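Replication protein B (Plasmid RSF1010, PDB 3H20) acts as the plasmid's DNA primase, making primers on single-stranded DNA to start leading-strand replication of RSF1010. Local coordinates at residues A[249-254]-A[258-263]; A[245-250]-A[288-293]. All blocks are in the same frame, centred on the assembly; numbering follows the deposited sequence.

Contact 1 of 2, residues A[249-254]-A[258-263]; sequences KLASRG and EEIGKA
Ile260 carries the apolar side of this contact, pressing on Leu250 and Ala251. Its first torsion (chi1 -65°) sets CG1 anti to the carbonyl carbon. The nearly extended second torsion (162°) then sends CD1 to the 249-252 end of the facing helix. There Ile260 CD1 lies 3.7 Å from Ala251 N and 3.8 Å from Ala251 CB. Leu250 approaches Ile260 alongside. The two side chains run past each other in opposite directions, with Leu250 CB 3.9 Å and Leu250 CD2 4.0 Å from Ile260 CG1. These three residues are buried. Ala251 also meets Val290 and Met291 of helix 279-291, and Ile260 meets Val287 of the same helix.

Polar groups lie at the margin and find their partners elsewhere. Glu259 hydrogen-bonds Ser256 N through OE1 and forms a salt bridge to Arg255 through OE2. Both partners sit in the short link between the segments, so the carboxylate is tied back to the two residues just ahead of its own helix. Arg253 lays one guanidinium face over Lys249 CB and pairs with Glu227 of helix 220-234.

Backbone bonds close helix 239-252. Gly254 N bonds to Ala251 O at 3.1 Å, and Arg255 N to Leu250 O. Gly254 has a positive phi of 100°. The chain can thus turn quickly into helix 257-267. This is a Schellman motif, with Gly254 at C-prime, joining two successive helices of the C-terminal helix bundle.

Contact 2 of 2, residues A[245-250]-A[288-293]; sequences IAAQKL and SKVMGL
At Val290 a chi1 of 155° puts CG1 roughly opposite the backbone N and CG2 beside that N. Both methyls thereby reach the helix turn at Ala247 and Gln248. Gln248 has CG anti to N as well (chi1 -177°). Its extended chain runs out to meet Leu293. The result is a helix-on-helix contact of the C-terminal helical bundle, between helices 239-252 and 279-291, far apart in sequence.

The backbones come close here: the CA atoms of Gln248 and Val290 are 5.4 Å apart. The small side chain of Ala247 is the neighbour of Val290 CG2, with Ala247 CB at 3.9 Å. Val290 CG1 rests on the backbone, 3.8 Å from Ala247 O and at a similar distance from Gln248 CA. Val290 also touches Phe244, one turn back on helix 239-252, and Val296 of helix 294-304.

Leu293 is the N-cap residue of helix 294-304, so the contact spans the break between two helices. Its side chain crosses that of Gln248 at about a right angle. The amide end of Gln248 makes a weak hydrogen bond from NE2 to Ser295 OG, which links it to the first turn of helix 294-304. Leu293 CD1 lies along the outer part of this chain: it is 4.0 Å from both Gln248 CG and Gln248 CD, and 4.1 Å from Gln248 NE2.

How the contacts relate
Contacts 1 and 2 share helix 239-252 and overlap at Lys249 and Leu250. Their centres are about 8 Å apart. They also touch directly. Ala251 CB of contact 1 lies 3.6 Å from Val290 CG1 of contact 2 and 3.9 Å from Met291 CE. Ile260 CD1 of contact 1 is also 3.8 Å from Ala247 O of contact 2. Contact 1 joins helices that follow each other in the chain, while contact 2 brings in a later one. Together they bind three helices into one packed unit. Their centres lie about 37 and 41 Å from the centre of the chain. The diphosphate is held by Tyr62, Arg145, Asn151 and Lys153, within the N-terminal primase range, and none of these takes part in either contact.

Contact 1 of 2, residues A[249-254]-A[258-263]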
ATOM      1  N   LYS A 249      30.157   1.709  20.371  1.00 34.80           N
ATOM      2  CA  LYS A 249      29.026   1.701  19.439  1.00 35.38           C
ATOM      3  C   LYS A 249      27.725   1.295  20.128  1.00 34.91           C
ATOM      4  O   LYS A 249      26.718   1.991  20.006  1.00 34.37           O
ATOM      5  CB  LYS A 249      29.314   0.805  18.233  1.00 35.56           C
ATOM      6  CG  LYS A 249      30.120   1.491  17.139  1.00 38.13           C
ATOM      7  CD  LYS A 249      30.942   0.488  16.345  1.00 40.35           C
ATOM      8  CE  LYS A 249      31.387   1.049  14.993  1.00 42.19           C
ATOM      9  NZ  LYS A 249      32.244   2.266  15.117  1.00 43.50           N
ATOM     10  N   LEU A 250      27.765   0.183  20.864  1.00 34.54           N
ATOM     11  CA  LEU A 250      26.637  -0.273  21.683  1.00 34.47           C
ATOM     12  C   LEU A 250      26.173   0.761  22.719  1.00 34.22           C
ATOM     13  O   LEU A 250      24.972   0.987  22.870  1.00 34.17           O
ATOM     14  CB  LEU A 250      26.971  -1.605  22.373  1.00 34.58           C
ATOM     15  CG  LEU A 250      26.574  -2.909  21.665  1.00 35.09           C
ATOM     16  CD1 LEU A 250      27.250  -3.054  20.303  1.00 35.34           C
ATOM     17  CD2 LEU A 250      26.884  -4.125  22.559  1.00 34.71           C
ATOM     18  N   ALA A 251      27.117   1.393  23.416  1.00 34.31           N
ATOM     19  CA  ALA A 251      26.784   2.418  24.422  1.00 34.38           C
ATOM     20  C   ALA A 251      26.190   3.683  23.793  1.00 34.82           C
ATOM     21  O   ALA A 251      25.270   4.285  24.352  1.00 35.04           O
ATOM     22  CB  ALA A 251      27.997   2.771  25.262  1.00 34.65           C
ATOM     23  N   SER A 252      26.715   4.075  22.632  1.00 34.99           N
ATOM     24  CA  SER A 252      26.192   5.220  21.882  1.00 35.45           C
ATOM     25  C   SER A 252      24.762   4.986  21.394  1.00 36.18           C
ATOM     26  O   SER A 252      24.005   5.944  21.187  1.00 35.77           O
ATOM     27  CB  SER A 252      27.096   5.536  20.694  1.00 35.34           C
ATOM     28  OG  SER A 252      28.282   6.185  21.123  1.00 35.92           O
ATOM     29  N   ARG A 253      24.405   3.717  21.202  1.00 36.65           N
ATOM     30  CA  ARG A 253      23.068   3.337  20.738  1.00 38.06           C
ATOM     31  C   ARG A 253      22.126   2.998  21.905  1.00 37.81           C
ATOM     32  O   ARG A 253      21.000   2.541  21.696  1.00 37.69           O
ATOM     33  CB  ARG A 253      23.158   2.202  19.705  1.00 38.03           C
ATOM     34  CG  ARG A 253      23.797   2.654  18.389  1.00 39.79           C
ATOM     35  CD  ARG A 253      24.329   1.504  17.526  1.00 40.49           C
ATOM     36  NE  ARG A 253      25.315   1.998  16.555  1.00 45.59           N
ATOM     37  CZ  ARG A 253      26.027   1.244  15.714  1.00 46.52           C
ATOM     38  NH1 ARG A 253      25.885  -0.078  15.689  1.00 46.44           N
ATOM     39  NH2 ARG A 253      26.891   1.821  14.886  1.00 46.96           N
ATOM     40  N   GLY A 254      22.596   3.244  23.131  1.00 37.83           N
ATOM     41  CA  GLY A 254      21.752   3.176  24.325  1.00 38.17           C
ATOM     42  C   GLY A 254      21.834   1.912  25.165  1.00 38.40           C
ATOM     43  O   GLY A 254      21.094   1.768  26.146  1.00 38.53           O
ATOM     44  N   GLU A 258      25.582  -2.971  31.881  1.00 40.00           N
ATOM     45  CA  GLU A 258      25.345  -4.385  32.192  1.00 39.94           C
ATOM     46  C   GLU A 258      25.144  -5.229  30.926  1.00 39.74           C
ATOM     47  O   GLU A 258      25.697  -6.328  30.820  1.00 39.49           O
ATOM     48  CB  GLU A 258      24.146  -4.546  33.140  1.00 39.91           C
ATOM     49  CG  GLU A 258      23.933  -5.977  33.651  1.00 40.42           C
ATOM     50  CD  GLU A 258      22.659  -6.158  34.468  1.00 40.52           C
ATOM     51  OE1 GLU A 258      21.762  -5.288  34.404  1.00 41.80           O
ATOM     52  OE2 GLU A 258      22.552  -7.183  35.173  1.00 40.62           O
ATOM     53  N   GLU A 259      24.348  -4.713  29.986  1.00 39.51           N
ATOM     54  CA  GLU A 259      24.143  -5.347  28.675  1.00 39.26           C
ATOM     55  C   GLU A 259      25.471  -5.593  27.945  1.00 38.90           C
ATOM     56  O   GLU A 259      25.707  -6.682  27.421  1.00 39.11           O
ATOM     57  CB  GLU A 259      23.217  -4.493  27.798  1.00 39.21           C
ATOM     58  CG  GLU A 259      21.723  -4.701  28.046  1.00 39.76           C
ATOM     59  CD  GLU A 259      20.843  -3.832  27.152  1.00 39.74           C
ATOM     60  OE1 GLU A 259      21.006  -2.593  27.160  1.00 39.53           O
ATOM     61  OE2 GLU A 259      19.976  -4.390  26.448  1.00 40.67           O
ATOM     62  N   ILE A 260      26.332  -4.577  27.928  1.00 38.37           N
ATOM     63  CA  ILE A 260      27.629  -4.648  27.255  1.00 37.83           C
ATOM     64  C   ILE A 260      28.591  -5.599  27.973  1.00 37.74           C
ATOM     65  O   ILE A 260      29.274  -6.405  27.333  1.00 37.60           O
ATOM     66  CB  ILE A 260      28.261  -3.240  27.101  1.00 38.01           C
ATOM     67  CG1 ILE A 260      27.406  -2.378  26.166  1.00 37.68           C
ATOM     68  CG2 ILE A 260      29.705  -3.331  26.590  1.00 37.71           C
ATOM     69  CD1 ILE A 260      27.679  -0.874  26.268  1.00 37.41           C
ATOM     70  N   GLY A 261      28.635  -5.495  29.300  1.00 37.44           N
ATOM     71  CA  GLY A 261      29.449  -6.376  30.125  1.00 37.23           C
ATOM     72  C   GLY A 261      29.122  -7.840  29.912  1.00 36.97           C
ATOM     73  O   GLY A 261      30.019  -8.657  29.690  1.00 37.21           O
ATOM     74  N   LYS A 262      27.829  -8.159  29.967  1.00 36.72           N
ATOM     75  CA  LYS A 262      27.331  -9.526  29.778  1.00 36.25           C
ATOM     76  C   LYS A 262      27.640 -10.063  28.375  1.00 35.96           C
ATOM     77  O   LYS A 262      27.919 -11.254  28.206  1.00 35.76           O
ATOM     78  CB  LYS A 262      25.823  -9.583  30.074  1.00 36.25           C
ATOM     79  CG  LYS A 262      25.118 -10.844  29.602  1.00 36.53           C
ATOM     80  CD  LYS A 262      23.878 -11.139  30.427  1.00 36.85           C
ATOM     81  CE  LYS A 262      23.288 -12.482  30.042  1.00 36.97           C
ATOM     82  NZ  LYS A 262      22.366 -13.006  31.085  1.00 37.18           N
ATOM     83  N   ALA A 263      27.584  -9.180  27.380  1.00 35.40           N
ATOM     84  CA  ALA A 263      27.919  -9.529  25.998  1.00 35.17           C
ATOM     85  C   ALA A 263      29.407  -9.848  25.841  1.00 34.97           C
ATOM     86  O   ALA A 263      29.775 -10.816  25.167  1.00 34.75           O
ATOM     87  CB  ALA A 263      27.509  -8.403  25.049  1.00 35.11           C
TER

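Contact 2 of 2, residues A[245-250]-A[288-293]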
ATOM      1  N   ILE A 245      35.912  -0.385  20.747  1.00 32.53           N
ATOM      2  CA  ILE A 245      35.124   0.227  19.672  1.00 32.53           C
ATOM      3  C   ILE A 245      33.697  -0.340  19.608  1.00 32.62           C
ATOM      4  O   ILE A 245      32.737   0.410  19.407  1.00 33.10           O
ATOM      5  CB  ILE A 245      35.833   0.125  18.289  1.00 32.38           C
ATOM      6  CG1 ILE A 245      37.183   0.857  18.320  1.00 32.02           C
ATOM      7  CG2 ILE A 245      34.943   0.693  17.189  1.00 32.46           C
ATOM      8  CD1 ILE A 245      38.011   0.730  17.055  1.00 32.09           C
ATOM      9  N   ALA A 246      33.559  -1.655  19.769  1.00 32.25           N
ATOM     10  CA  ALA A 246      32.236  -2.282  19.814  1.00 32.64           C
ATOM     11  C   ALA A 246      31.424  -1.757  21.009  1.00 32.57           C
ATOM     12  O   ALA A 246      30.258  -1.375  20.858  1.00 32.53           O
ATOM     13  CB  ALA A 246      32.358  -3.817  19.855  1.00 32.42           C
ATOM     14  N   ALA A 247      32.051  -1.702  22.181  1.00 32.65           N
ATOM     15  CA  ALA A 247      31.402  -1.161  23.383  1.00 33.12           C
ATOM     16  C   ALA A 247      30.970   0.291  23.187  1.00 33.58           C
ATOM     17  O   ALA A 247      29.882   0.682  23.611  1.00 33.89           O
ATOM     18  CB  ALA A 247      32.317  -1.289  24.604  1.00 32.94           C
ATOM     19  N   GLN A 248      31.823   1.087  22.546  1.00 34.05           N
ATOM     20  CA  GLN A 248      31.489   2.488  22.268  1.00 34.80           C
ATOM     21  C   GLN A 248      30.252   2.596  21.363  1.00 34.96           C
ATOM     22  O   GLN A 248      29.402   3.468  21.571  1.00 35.05           O
ATOM     23  CB  GLN A 248      32.681   3.228  21.652  1.00 35.14           C
ATOM     24  CG  GLN A 248      32.400   4.708  21.412  1.00 36.70           C
ATOM     25  CD  GLN A 248      33.339   5.357  20.427  1.00 39.62           C
ATOM     26  OE1 GLN A 248      34.221   4.705  19.871  1.00 40.49           O
ATOM     27  NE2 GLN A 248      33.135   6.662  20.184  1.00 39.36           N
ATOM     28  N   LYS A 249      30.157   1.709  20.371  1.00 34.80           N
ATOM     29  CA  LYS A 249      29.026   1.701  19.439  1.00 35.38           C
ATOM     30  C   LYS A 249      27.725   1.295  20.128  1.00 34.91           C
ATOM     31  O   LYS A 249      26.718   1.991  20.006  1.00 34.37           O
ATOM     32  CB  LYS A 249      29.314   0.805  18.233  1.00 35.56           C
ATOM     33  CG  LYS A 249      30.120   1.491  17.139  1.00 38.13           C
ATOM     34  CD  LYS A 249      30.942   0.488  16.345  1.00 40.35           C
ATOM     35  CE  LYS A 249      31.387   1.049  14.993  1.00 42.19           C
ATOM     36  NZ  LYS A 249      32.244   2.266  15.117  1.00 43.50           N
ATOM     37  N   LEU A 250      27.765   0.183  20.864  1.00 34.54           N
ATOM     38  CA  LEU A 250      26.637  -0.273  21.683  1.00 34.47           C
ATOM     39  C   LEU A 250      26.173   0.761  22.719  1.00 34.22           C
ATOM     40  O   LEU A 250      24.972   0.987  22.870  1.00 34.17           O
ATOM     41  CB  LEU A 250      26.971  -1.605  22.373  1.00 34.58           C
ATOM     42  CG  LEU A 250      26.574  -2.909  21.665  1.00 35.09           C
ATOM     43  CD1 LEU A 250      27.250  -3.054  20.303  1.00 35.34           C
ATOM     44  CD2 LEU A 250      26.884  -4.125  22.559  1.00 34.71           C
ATOM     45  N   SER A 288      33.900   1.564  31.607  1.00 31.80           N
ATOM     46  CA  SER A 288      34.174   2.855  32.250  1.00 31.88           C
ATOM     47  C   SER A 288      34.768   3.867  31.266  1.00 31.82           C
ATOM     48  O   SER A 288      34.315   5.006  31.202  1.00 31.47           O
ATOM     49  CB  SER A 288      35.093   2.693  33.464  1.00 32.01           C
ATOM     50  OG  SER A 288      35.223   3.916  34.172  1.00 31.40           O
ATOM     51  N   LYS A 289      35.763   3.430  30.499  1.00 32.01           N
ATOM     52  CA  LYS A 289      36.450   4.292  29.535  1.00 32.57           C
ATOM     53  C   LYS A 289      35.498   4.791  28.461  1.00 32.31           C
ATOM     54  O   LYS A 289      35.524   5.959  28.092  1.00 31.51           O
ATOM     55  CB  LYS A 289      37.625   3.558  28.889  1.00 32.66           C
ATOM     56  CG  LYS A 289      38.850   3.440  29.790  1.00 34.76           C
ATOM     57  CD  LYS A 289      40.141   3.308  28.977  1.00 38.45           C
ATOM     58  CE  LYS A 289      40.136   2.085  28.054  1.00 40.06           C
ATOM     59  NZ  LYS A 289      41.498   1.837  27.456  1.00 41.82           N
ATOM     60  N   VAL A 290      34.653   3.885  27.981  1.00 32.73           N
ATOM     61  CA  VAL A 290      33.645   4.182  26.975  1.00 33.78           C
ATOM     62  C   VAL A 290      32.635   5.228  27.476  1.00 33.47           C
ATOM     63  O   VAL A 290      32.330   6.188  26.765  1.00 33.84           O
ATOM     64  CB  VAL A 290      32.954   2.858  26.540  1.00 34.00           C
ATOM     65  CG1 VAL A 290      31.553   3.090  25.991  1.00 36.10           C
ATOM     66  CG2 VAL A 290      33.846   2.120  25.540  1.00 34.79           C
ATOM     67  N   MET A 291      32.147   5.053  28.707  1.00 33.58           N
ATOM     68  CA  MET A 291      31.126   5.943  29.270  1.00 33.36           C
ATOM     69  C   MET A 291      31.654   7.359  29.549  1.00 33.25           C
ATOM     70  O   MET A 291      30.871   8.307  29.628  1.00 32.85           O
ATOM     71  CB  MET A 291      30.497   5.345  30.537  1.00 34.10           C
ATOM     72  CG  MET A 291      29.650   4.061  30.319  1.00 33.94           C
ATOM     73  SD  MET A 291      28.344   4.241  29.067  1.00 35.37           S
ATOM     74  CE  MET A 291      27.549   2.632  29.161  1.00 35.21           C
ATOM     75  N   GLY A 292      32.978   7.492  29.670  1.00 32.73           N
ATOM     76  CA  GLY A 292      33.625   8.791  29.879  1.00 32.72           C
ATOM     77  C   GLY A 292      33.833   9.612  28.609  1.00 32.77           C
ATOM     78  O   GLY A 292      34.154  10.802  28.685  1.00 32.74           O
ATOM     79  N   LEU A 293      33.636   8.994  27.447  1.00 32.34           N
ATOM     80  CA  LEU A 293      33.885   9.676  26.175  1.00 32.32           C
ATOM     81  C   LEU A 293      32.788  10.695  25.901  1.00 32.45           C
ATOM     82  O   LEU A 293      31.603  10.375  26.039  1.00 32.01           O
ATOM     83  CB  LEU A 293      33.955   8.689  25.007  1.00 32.18           C
ATOM     84  CG  LEU A 293      35.137   7.723  24.941  1.00 31.50           C
ATOM     85  CD1 LEU A 293      34.885   6.706  23.863  1.00 32.31           C
ATOM     86  CD2 LEU A 293      36.461   8.465  24.716  1.00 32.88           C
TER